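Local coordinates for protein aminoglycoside 6-adenylyltransferase (Bacillus subtilis, PDB 2PBE) that transfers the nucleotide moiety of ATP or GTP to the O-6 position of streptomycin, giving resistance to this antibiotic, at residues Q62-F67 against Y92-E97. Sequence-based numbering, arbitrary orientation.
Sequences QWLEIF and YIILFE
Trp63 and Tyr92 reach toward each other tip to tip, and their rings pair edge-to-face with an offset: the edge of the indole's six-membered ring is turned toward the phenol face, with planes at 80° and centroids 5.5 Å apart. CZ2 of Trp63 does most of the touching, 3.6 Å from CZ of Tyr92, while CH2 of Trp63 comes near CE2 of Tyr92. CG of Trp63 sits between its own backbone N and carbonyl carbon (chi1 61°), and the ring extends from there to the phenol. Next to it, Leu64 divides its two methyls between two strand residues. CD1 of Leu64 meets CE1 of Tyr92 at 3.8 Å, and CD2 of Leu64 approaches CD1 of Ile94 more loosely, at 4.1 Å. Farther along, Phe67 offers CB rather than its ring, 3.6 Å from CE1 of Phe96. No hydrogen bond crosses the largely buried interface; Tyr92 OH lies near the indole edge and Phe67 O near CE1 of Phe96, but the rest is apolar.

Within the strand, CG2 of Ile94 sits 3.7 Å above the centre of the Phe96 ring. Arg4 ties the far end together, hydrogen-bonding to the carbonyl O of Phe67 and making a cation-pi contact with Phe96. Segment 62-67, part of the connection from helix 54-58 to strand 70-74, packs over one face of the mixed sheet, consistent with a nucleotidyltransferase fold. Strand 90-96 runs there between antiparallel partners 70-74 and 101-108, while helix 6-19 touches the same cluster through Ile12 and Phe16 at Phe67 and Met9 at Phe96.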
loop_
_atom_site.group_PDB
_atom_site.type_symbol
_atom_site.label_atom_id
_atom_site.label_comp_id
_atom_site.label_asym_id
_atom_site.label_seq_id
_atom_site.Cartn_x
_atom_site.Cartn_y
_atom_site.Cartn_z
ATOM N N GLN A 62 6.557 2.815 27.645
ATOM C CA GLN A 62 6.144 4.152 27.213
ATOM C C GLN A 62 5.782 4.249 25.727
ATOM O O GLN A 62 4.777 4.865 25.362
ATOM C CB GLN A 62 7.250 5.170 27.525
ATOM C CG GLN A 62 7.188 5.803 28.911
ATOM C CD GLN A 62 5.895 6.568 29.143
ATOM O OE1 GLN A 62 5.566 7.504 28.408
ATOM N NE2 GLN A 62 5.157 6.177 30.179
ATOM N N TRP A 63 6.596 3.635 24.871
ATOM C CA TRP A 63 6.353 3.677 23.434
ATOM C C TRP A 63 4.956 3.153 23.046
ATOM O O TRP A 63 4.459 3.434 21.948
ATOM C CB TRP A 63 7.425 2.883 22.700
ATOM C CG TRP A 63 7.428 1.466 23.081
ATOM C CD1 TRP A 63 8.031 0.913 24.183
ATOM C CD2 TRP A 63 6.768 0.409 22.397
ATOM N NE1 TRP A 63 7.779 -0.441 24.223
ATOM C CE2 TRP A 63 7.008 -0.786 23.140
ATOM C CE3 TRP A 63 5.992 0.342 21.219
ATOM C CZ2 TRP A 63 6.494 -2.049 22.742
ATOM C CZ3 TRP A 63 5.479 -0.915 20.814
ATOM C CH2 TRP A 63 5.736 -2.096 21.584
ATOM N N LEU A 64 4.343 2.389 23.947
ATOM C CA LEU A 64 3.022 1.814 23.721
ATOM C C LEU A 64 1.895 2.828 23.840
ATOM O O LEU A 64 0.814 2.628 23.311
ATOM C CB LEU A 64 2.782 0.681 24.714
ATOM C CG LEU A 64 3.495 -0.655 24.488
ATOM C CD1 LEU A 64 3.478 -1.468 25.758
ATOM C CD2 LEU A 64 2.825 -1.408 23.372
ATOM N N GLU A 65 2.165 3.916 24.542
ATOM C CA GLU A 65 1.187 4.973 24.784
ATOM C C GLU A 65 0.676 5.561 23.484
ATOM O O GLU A 65 -0.420 6.144 23.447
ATOM C CB GLU A 65 1.832 6.073 25.645
ATOM C CG GLU A 65 0.925 6.688 26.703
ATOM C CD GLU A 65 0.472 5.682 27.750
ATOM O OE1 GLU A 65 -0.688 5.208 27.667
ATOM O OE2 GLU A 65 1.279 5.364 28.653
ATOM N N ILE A 66 1.456 5.386 22.420
ATOM C CA ILE A 66 1.103 5.913 21.110
ATOM C C ILE A 66 -0.159 5.282 20.525
ATOM O O ILE A 66 -0.868 5.905 19.728
ATOM C CB ILE A 66 2.270 5.734 20.112
ATOM C CG1 ILE A 66 2.009 6.576 18.857
ATOM C CG2 ILE A 66 2.441 4.247 19.769
ATOM C CD1 ILE A 66 3.140 6.578 17.860
ATOM N N PHE A 67 -0.440 4.049 20.928
ATOM C CA PHE A 67 -1.606 3.361 20.401
ATOM C C PHE A 67 -2.893 3.776 21.088
ATOM O O PHE A 67 -3.982 3.388 20.660
ATOM C CB PHE A 67 -1.414 1.857 20.519
ATOM C CG PHE A 67 -0.194 1.343 19.814
ATOM C CD1 PHE A 67 -0.004 1.595 18.447
ATOM C CD2 PHE A 67 0.760 0.591 20.502
ATOM C CE1 PHE A 67 1.140 1.094 17.754
ATOM C CE2 PHE A 67 1.910 0.083 19.833
ATOM C CZ PHE A 67 2.098 0.334 18.452
ATOM N N TYR A 92 2.267 -8.524 23.428
ATOM C CA TYR A 92 1.448 -7.697 24.287
ATOM C C TYR A 92 0.007 -7.953 23.905
ATOM O O TYR A 92 -0.295 -8.096 22.725
ATOM C CB TYR A 92 1.753 -6.224 24.039
ATOM C CG TYR A 92 3.206 -5.838 24.203
ATOM C CD1 TYR A 92 3.682 -5.328 25.441
ATOM C CD2 TYR A 92 4.128 -5.971 23.127
ATOM C CE1 TYR A 92 5.045 -4.951 25.607
ATOM C CE2 TYR A 92 5.506 -5.609 23.276
ATOM C CZ TYR A 92 5.952 -5.097 24.525
ATOM O OH TYR A 92 7.265 -4.731 24.701
ATOM N N ILE A 93 -0.884 -8.049 24.885
ATOM C CA ILE A 93 -2.289 -8.221 24.552
ATOM C C ILE A 93 -2.884 -6.983 25.185
ATOM O O ILE A 93 -2.783 -6.801 26.405
ATOM C CB ILE A 93 -2.939 -9.498 25.162
ATOM C CG1 ILE A 93 -2.466 -10.747 24.416
ATOM C CG2 ILE A 93 -4.459 -9.438 25.022
ATOM C CD1 ILE A 93 -1.036 -11.096 24.627
ATOM N N ILE A 94 -3.458 -6.111 24.364
ATOM C CA ILE A 94 -4.035 -4.876 24.861
ATOM C C ILE A 94 -5.533 -4.793 24.620
ATOM O O ILE A 94 -6.030 -5.175 23.550
ATOM C CB ILE A 94 -3.362 -3.646 24.188
ATOM C CG1 ILE A 94 -1.850 -3.726 24.356
ATOM C CG2 ILE A 94 -3.853 -2.344 24.831
ATOM C CD1 ILE A 94 -1.090 -2.709 23.514
ATOM N N LEU A 95 -6.238 -4.288 25.625
ATOM C CA LEU A 95 -7.664 -4.076 25.511
ATOM C C LEU A 95 -7.803 -2.566 25.551
ATOM O O LEU A 95 -7.652 -1.949 26.602
ATOM C CB LEU A 95 -8.424 -4.715 26.677
ATOM C CG LEU A 95 -9.943 -4.505 26.534
ATOM C CD1 LEU A 95 -10.454 -5.219 25.310
ATOM C CD2 LEU A 95 -10.668 -4.970 27.773
ATOM N N PHE A 96 -8.083 -1.966 24.400
ATOM C CA PHE A 96 -8.208 -0.511 24.318
ATOM C C PHE A 96 -9.493 0.074 24.894
ATOM O O PHE A 96 -10.535 -0.586 24.937
ATOM C CB PHE A 96 -8.050 -0.063 22.866
ATOM C CG PHE A 96 -6.657 -0.238 22.324
ATOM C CD1 PHE A 96 -5.618 0.625 22.735
ATOM C CD2 PHE A 96 -6.357 -1.297 21.446
ATOM C CE1 PHE A 96 -4.282 0.440 22.274
ATOM C CE2 PHE A 96 -5.027 -1.502 20.970
ATOM C CZ PHE A 96 -3.982 -0.628 21.386
ATOM N N GLU A 97 -9.402 1.316 25.346
ATOM C CA GLU A 97 -10.562 1.986 25.905
ATOM C C GLU A 97 -11.689 2.122 24.897
ATOM O O GLU A 97 -12.853 1.978 25.251
ATOM C CB GLU A 97 -10.190 3.376 26.422
ATOM C CG GLU A 97 -9.811 3.419 27.877
ATOM C CD GLU A 97 -9.548 4.834 28.355
ATOM O OE1 GLU A 97 -10.358 5.734 28.029
ATOM O OE2 GLU A 97 -8.525 5.048 29.048
#